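Local coordinates for minor fimbrium tip subunit Mfa3 (Porphyromonas gingivalis ATCC 33277, PDB 5NF4), which forms part of the tip of the minor fimbriae, filamentous pili that mediate biofilm formation and adhesion to host cells and other oral bacteria, at residues Gly109-Phe115 against Met164-Val170; Leu75-Ser79 against Ile129-Met135. One frame throughout, in Å; residues are numbered along the deposited sequence.

Contact 1 of 2, residues Gly109-Phe115 against Met164-Val170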
loop_
_atom_site.group_PDB
_atom_site.type_symbol
_atom_site.label_atom_id
_atom_site.label_comp_id
_atom_site.label_asym_id
_atom_site.label_seq_id
_atom_site.Cartn_x
_atom_site.Cartn_y
_atom_site.Cartn_z
ATOM N N GLY A 109 14.714 27.382 -0.621
ATOM C CA GLY A 109 14.419 27.432 0.797
ATOM C C GLY A 109 14.161 26.039 1.337
ATOM O O GLY A 109 14.664 25.070 0.783
ATOM N N GLN A 110 13.426 25.957 2.442
ATOM C CA GLN A 110 13.072 24.685 3.064
ATOM C C GLN A 110 11.706 24.310 2.552
ATOM O O GLN A 110 10.776 25.115 2.653
ATOM C CB GLN A 110 13.043 24.789 4.592
ATOM C CG GLN A 110 14.372 25.212 5.184
ATOM C CD GLN A 110 15.518 24.425 4.582
ATOM O OE1 GLN A 110 16.381 24.976 3.852
ATOM N NE2 GLN A 110 15.516 23.119 4.846
ATOM N N ARG A 111 11.599 23.132 1.951
ATOM C CA ARG A 111 10.347 22.750 1.290
ATOM C C ARG A 111 9.880 21.367 1.675
ATOM O O ARG A 111 10.670 20.434 1.853
ATOM C CB ARG A 111 10.506 22.832 -0.244
ATOM C CG ARG A 111 10.330 24.241 -0.838
ATOM C CD ARG A 111 11.584 25.136 -0.731
ATOM N NE ARG A 111 11.261 26.440 -1.270
ATOM C CZ ARG A 111 10.677 27.414 -0.583
ATOM N NH1 ARG A 111 10.388 27.274 0.709
ATOM N NH2 ARG A 111 10.409 28.548 -1.185
ATOM N N ASP A 112 8.565 21.264 1.825
ATOM C CA ASP A 112 7.884 19.988 2.002
ATOM C C ASP A 112 7.243 19.570 0.665
ATOM O O ASP A 112 6.465 20.327 0.103
ATOM C CB ASP A 112 6.806 20.116 3.068
ATOM C CG ASP A 112 7.345 20.253 4.485
ATOM O OD1 ASP A 112 8.557 20.420 4.745
ATOM O OD2 ASP A 112 6.499 20.135 5.389
ATOM N N PHE A 113 7.582 18.382 0.162
ATOM C CA PHE A 113 7.126 17.900 -1.145
ATOM C C PHE A 113 6.083 16.806 -0.900
ATOM O O PHE A 113 6.338 15.900 -0.131
ATOM C CB PHE A 113 8.250 17.293 -1.948
ATOM C CG PHE A 113 9.250 18.298 -2.486
ATOM C CD1 PHE A 113 10.152 18.943 -1.643
ATOM C CD2 PHE A 113 9.298 18.548 -3.843
ATOM C CE1 PHE A 113 11.070 19.836 -2.173
ATOM C CE2 PHE A 113 10.195 19.433 -4.362
ATOM C CZ PHE A 113 11.086 20.076 -3.532
ATOM N N PHE A 114 4.964 16.894 -1.597
ATOM C CA PHE A 114 3.906 15.884 -1.503
ATOM C C PHE A 114 3.655 15.342 -2.892
ATOM O O PHE A 114 3.436 16.102 -3.821
ATOM C CB PHE A 114 2.599 16.450 -0.932
ATOM C CG PHE A 114 2.706 16.933 0.475
ATOM C CD1 PHE A 114 3.307 18.165 0.746
ATOM C CD2 PHE A 114 2.201 16.187 1.532
ATOM C CE1 PHE A 114 3.397 18.634 2.044
ATOM C CE2 PHE A 114 2.283 16.656 2.838
ATOM C CZ PHE A 114 2.916 17.898 3.092
ATOM N N PHE A 115 3.619 14.010 -3.002
ATOM C CA PHE A 115 3.373 13.340 -4.258
ATOM C C PHE A 115 2.172 12.407 -4.067
ATOM O O PHE A 115 2.156 11.604 -3.137
ATOM C CB PHE A 115 4.577 12.526 -4.726
ATOM C CG PHE A 115 5.767 13.375 -5.109
ATOM C CD1 PHE A 115 6.696 13.755 -4.158
ATOM C CD2 PHE A 115 5.920 13.799 -6.409
ATOM C CE1 PHE A 115 7.784 14.527 -4.505
ATOM C CE2 PHE A 115 7.015 14.580 -6.785
ATOM C CZ PHE A 115 7.945 14.946 -5.835
ATOM N N MET A 164 5.782 11.528 0.706
ATOM C CA MET A 164 6.073 12.891 1.124
ATOM C C MET A 164 7.452 12.993 1.736
ATOM O O MET A 164 7.956 12.063 2.394
ATOM C CB MET A 164 4.981 13.425 2.074
ATOM C CG MET A 164 4.837 12.789 3.400
ATOM S SD MET A 164 3.566 13.646 4.399
ATOM C CE MET A 164 4.530 15.055 4.961
ATOM N N TYR A 165 8.089 14.144 1.484
ATOM C CA TYR A 165 9.420 14.431 1.990
ATOM C C TYR A 165 9.381 15.800 2.661
ATOM O O TYR A 165 9.082 16.799 2.012
ATOM C CB TYR A 165 10.445 14.436 0.857
ATOM C CG TYR A 165 10.481 13.178 0.011
ATOM C CD1 TYR A 165 11.247 12.078 0.388
ATOM C CD2 TYR A 165 9.764 13.096 -1.167
ATOM C CE1 TYR A 165 11.294 10.943 -0.394
ATOM C CE2 TYR A 165 9.834 11.976 -1.971
ATOM C CZ TYR A 165 10.584 10.907 -1.587
ATOM O OH TYR A 165 10.644 9.778 -2.379
ATOM N N SER A 166 9.708 15.845 3.939
ATOM C CA SER A 166 9.635 17.077 4.703
ATOM C C SER A 166 10.988 17.762 4.893
ATOM O O SER A 166 12.054 17.133 4.845
ATOM C CB SER A 166 9.019 16.790 6.073
ATOM O OG SER A 166 9.851 15.889 6.751
ATOM N N ASN A 167 10.917 19.071 5.099
ATOM C CA ASN A 167 12.081 19.893 5.367
ATOM C C ASN A 167 13.276 19.598 4.432
ATOM O O ASN A 167 14.397 19.353 4.880
ATOM C CB ASN A 167 12.498 19.735 6.842
ATOM C CG ASN A 167 13.413 20.878 7.314
ATOM O OD1 ASN A 167 13.397 21.979 6.751
ATOM N ND2 ASN A 167 14.197 20.627 8.359
ATOM N N GLN A 168 13.031 19.643 3.126
ATOM C CA GLN A 168 14.083 19.463 2.145
ATOM C C GLN A 168 14.756 20.773 1.848
ATOM O O GLN A 168 14.096 21.777 1.655
ATOM C CB GLN A 168 13.510 18.904 0.857
ATOM C CG GLN A 168 12.745 17.616 1.058
ATOM C CD GLN A 168 13.647 16.470 1.429
ATOM O OE1 GLN A 168 14.431 16.019 0.609
ATOM N NE2 GLN A 168 13.536 15.984 2.671
ATOM N N THR A 169 16.069 20.751 1.789
ATOM C CA THR A 169 16.795 21.959 1.508
ATOM C C THR A 169 16.929 22.080 0.016
ATOM O O THR A 169 17.591 21.268 -0.631
ATOM C CB THR A 169 18.184 21.959 2.179
ATOM O OG1 THR A 169 18.019 21.790 3.593
ATOM C CG2 THR A 169 18.899 23.244 1.897
ATOM N N VAL A 170 16.305 23.117 -0.532
ATOM C CA VAL A 170 16.369 23.392 -1.959
ATOM C C VAL A 170 17.282 24.575 -2.202
ATOM O O VAL A 170 16.988 25.693 -1.739
ATOM C CB VAL A 170 14.957 23.682 -2.512
ATOM C CG1 VAL A 170 15.006 23.949 -4.007
ATOM C CG2 VAL A 170 14.026 22.520 -2.194
#
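With CG beside the backbone N (chi1 -59°) and a second bend at chi2, the side chain of Q110 curls so that its amide meets both N167 and T169. Its NE2 donates to N167 OD1 at 3.1 Å, a nearly straight bond that reaches the acceptor from above its carbonyl plane, and also to T169 OG1; the two partners lie in the Q110 amide plane and fix its rotation. N167 can answer because its CG is anti to its backbone N (chi1 -162°), which brings the amide back toward Q110 although CB itself points away from strand 109-115.

The principle illustrated is the beta bulge: antiparallel pairing runs in register from G109-V170 to R111-Q168, then resumes one residue out of step at F113-Y165. The surplus residue is not left idle, since N167 N donates to D112 OD1 at 2.7 Å, meeting the carboxylate from above its plane. Beyond the bulge the side-chain contacts are largely apolar: M164 curls its thioether alongside F114, with CE 3.5 Å from F114 CE2, an oblique Met-aromatic contact; on the opposite face F113 reaches back across the bulge to V170, whose CG2 lies at the ring edge, 4.0 Å from F113 CE1.

Strand 109-117 is flanked by strands 161-170 and 71-78, where D78 forms a salt bridge with R111; F113 stacks on F182 of strand 180-205, and F114 packs against M135, N136 and M139 of helix 132-140.

Contact 2 of 2, residues Leu75-Ser79 against Ile129-Met135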
loop_
_atom_site.group_PDB
_atom_site.type_symbol
_atom_site.label_atom_id
_atom_site.label_comp_id
_atom_site.label_asym_id
_atom_site.label_seq_id
_atom_site.Cartn_x
_atom_site.Cartn_y
_atom_site.Cartn_z
ATOM N N LEU A 75 2.849 18.673 -4.996
ATOM C CA LEU A 75 2.558 19.953 -4.347
ATOM C C LEU A 75 3.683 20.239 -3.347
ATOM O O LEU A 75 4.084 19.374 -2.553
ATOM C CB LEU A 75 1.186 19.939 -3.668
ATOM C CG LEU A 75 -0.020 19.715 -4.581
ATOM C CD1 LEU A 75 -0.359 18.233 -4.612
ATOM C CD2 LEU A 75 -1.245 20.559 -4.143
ATOM N N VAL A 76 4.192 21.469 -3.405
ATOM C CA VAL A 76 5.385 21.867 -2.666
ATOM C C VAL A 76 5.046 23.073 -1.801
ATOM O O VAL A 76 4.393 24.030 -2.267
ATOM C CB VAL A 76 6.557 22.217 -3.619
ATOM C CG1 VAL A 76 7.839 22.326 -2.784
ATOM C CG2 VAL A 76 6.687 21.174 -4.734
ATOM N N PHE A 77 5.414 22.999 -0.535
ATOM C CA PHE A 77 5.099 24.047 0.421
ATOM C C PHE A 77 6.310 24.516 1.193
ATOM O O PHE A 77 7.225 23.750 1.451
ATOM C CB PHE A 77 4.045 23.558 1.431
ATOM C CG PHE A 77 2.776 23.112 0.785
ATOM C CD1 PHE A 77 2.680 21.809 0.294
ATOM C CD2 PHE A 77 1.709 23.975 0.605
ATOM C CE1 PHE A 77 1.571 21.386 -0.360
ATOM C CE2 PHE A 77 0.539 23.508 -0.041
ATOM C CZ PHE A 77 0.485 22.229 -0.504
ATOM N N ASP A 78 6.304 25.776 1.599
ATOM C CA ASP A 78 7.366 26.256 2.489
ATOM C C ASP A 78 7.248 25.519 3.822
ATOM O O ASP A 78 6.165 25.489 4.404
ATOM C CB ASP A 78 7.238 27.753 2.695
ATOM C CG ASP A 78 8.419 28.343 3.452
ATOM O OD1 ASP A 78 8.430 28.256 4.693
ATOM O OD2 ASP A 78 9.336 28.887 2.804
ATOM N N SER A 79 8.334 24.906 4.296
ATOM C CA SER A 79 8.282 24.081 5.503
ATOM C C SER A 79 7.864 24.862 6.743
ATOM O O SER A 79 7.256 24.281 7.643
ATOM C CB SER A 79 9.638 23.416 5.747
ATOM O OG SER A 79 10.019 22.660 4.613
ATOM N N ILE A 129 -6.418 22.791 -2.174
ATOM C CA ILE A 129 -5.309 22.626 -1.235
ATOM C C ILE A 129 -4.505 23.925 -1.276
ATOM O O ILE A 129 -3.603 24.093 -2.097
ATOM C CB ILE A 129 -4.413 21.436 -1.578
ATOM C CG1 ILE A 129 -5.231 20.125 -1.498
ATOM C CG2 ILE A 129 -3.234 21.373 -0.618
ATOM C CD1 ILE A 129 -4.499 18.907 -2.001
ATOM N N VAL A 130 -4.850 24.865 -0.409
ATOM C CA VAL A 130 -4.265 26.192 -0.521
ATOM C C VAL A 130 -2.897 26.266 0.132
ATOM O O VAL A 130 -1.972 26.939 -0.375
ATOM C CB VAL A 130 -5.184 27.238 0.121
ATOM C CG1 VAL A 130 -4.548 28.611 0.060
ATOM C CG2 VAL A 130 -6.548 27.240 -0.563
ATOM N N ASN A 131 -2.776 25.603 1.274
ATOM C CA ASN A 131 -1.582 25.682 2.084
ATOM C C ASN A 131 -1.239 24.322 2.644
ATOM O O ASN A 131 -1.946 23.335 2.416
ATOM C CB ASN A 131 -1.756 26.715 3.205
ATOM C CG ASN A 131 -2.924 26.403 4.114
ATOM O OD1 ASN A 131 -3.273 25.249 4.323
ATOM N ND2 ASN A 131 -3.549 27.455 4.653
ATOM N N LYS A 132 -0.148 24.269 3.392
ATOM C CA LYS A 132 0.358 23.005 3.879
ATOM C C LYS A 132 -0.626 22.338 4.866
ATOM O O LYS A 132 -0.716 21.110 4.933
ATOM C CB LYS A 132 1.723 23.226 4.529
ATOM C CG LYS A 132 2.494 21.934 4.746
ATOM C CD LYS A 132 3.938 22.214 5.152
ATOM C CE LYS A 132 4.037 22.771 6.551
ATOM N NZ LYS A 132 3.579 21.794 7.547
ATOM N N SER A 133 -1.375 23.145 5.615
ATOM C CA SER A 133 -2.375 22.617 6.544
ATOM C C SER A 133 -3.444 21.837 5.774
ATOM O O SER A 133 -3.814 20.699 6.155
ATOM C CB SER A 133 -3.010 23.760 7.360
ATOM O OG SER A 133 -4.096 23.267 8.123
ATOM N N ASP A 134 -3.929 22.431 4.676
ATOM C CA ASP A 134 -4.877 21.754 3.798
ATOM C C ASP A 134 -4.275 20.483 3.232
ATOM O O ASP A 134 -4.944 19.467 3.081
ATOM C CB ASP A 134 -5.308 22.636 2.635
ATOM C CG ASP A 134 -6.096 23.856 3.072
ATOM O OD1 ASP A 134 -6.712 23.834 4.146
ATOM O OD2 ASP A 134 -6.077 24.858 2.327
ATOM N N MET A 135 -3.010 20.572 2.858
ATOM C CA MET A 135 -2.332 19.459 2.215
ATOM C C MET A 135 -2.245 18.265 3.171
ATOM O O MET A 135 -2.559 17.111 2.808
ATOM C CB MET A 135 -0.915 19.868 1.758
ATOM C CG MET A 135 -0.151 18.731 1.046
ATOM S SD MET A 135 -0.675 18.462 -0.616
ATOM C CE MET A 135 -1.387 16.819 -0.515
#
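One face of the F77 ring carries K132 CA, 4.0 Å from the ring centroid and 23° off its normal, a CH-pi contact displaced toward the rim. V130 O lies at the edge, close to the ring plane, 4.3 Å from CE2. Three further approaches are oblique, neither face nor edge: N131 C comes to 3.3 Å from CE2, M135 CG to 3.5 Å from CE1, and I129 CG2 approaches CZ.

The M135 side chain runs at about a right angle to that of F77, along its CE1-CZ side. Its CG stands anti to the backbone N (chi1 -179°), and the bend at chi2 takes SD on from CE1, in an oblique Met-aromatic contact, to L75 CB at 3.9 Å. A helix start seated on a strand is the arrangement here: the first turn of helix 132-140 packs against strand 71-78, with N131 as N-cap. Its OD1 accepts from D134 N at 2.9 Å, and D134 OD2 in turn receives V130 N on its anti lone pair, so the connection into the helix is tied to its first turn.

K132 runs its aliphatic chain over F77 CB and folds at chi3 and chi4, bringing CE to 3.7 Å from S79 O; its NZ has a long, weak ion pair with D112. At the L75 end of the strand segment, I129 CG2 touches L75 CD2, and M122 of helix 122-126 packs against both residues.

In the fold
Contacts 1 and 2 share a sheet, since strands 109-117 and 71-78 are neighbours in it, and their centres lie about 10 Å apart. Contact 1 joins strand to strand within the sheet through backbone pairing, with polar side chains at the bulge and toward the G109 end, and aromatic ones toward F115. Contact 2 sets a helix start on that sheet and has no hydrogen bond between its segments, relying on apolar and aromatic contact. Both are partly buried; the exposed residues are S166, N167 and T169 in the first and V130 in the second. They meet where S79 OG probably bonds to D112 OD1, the acceptor of N167 N, and where F114, touched by M164, also packs against M135.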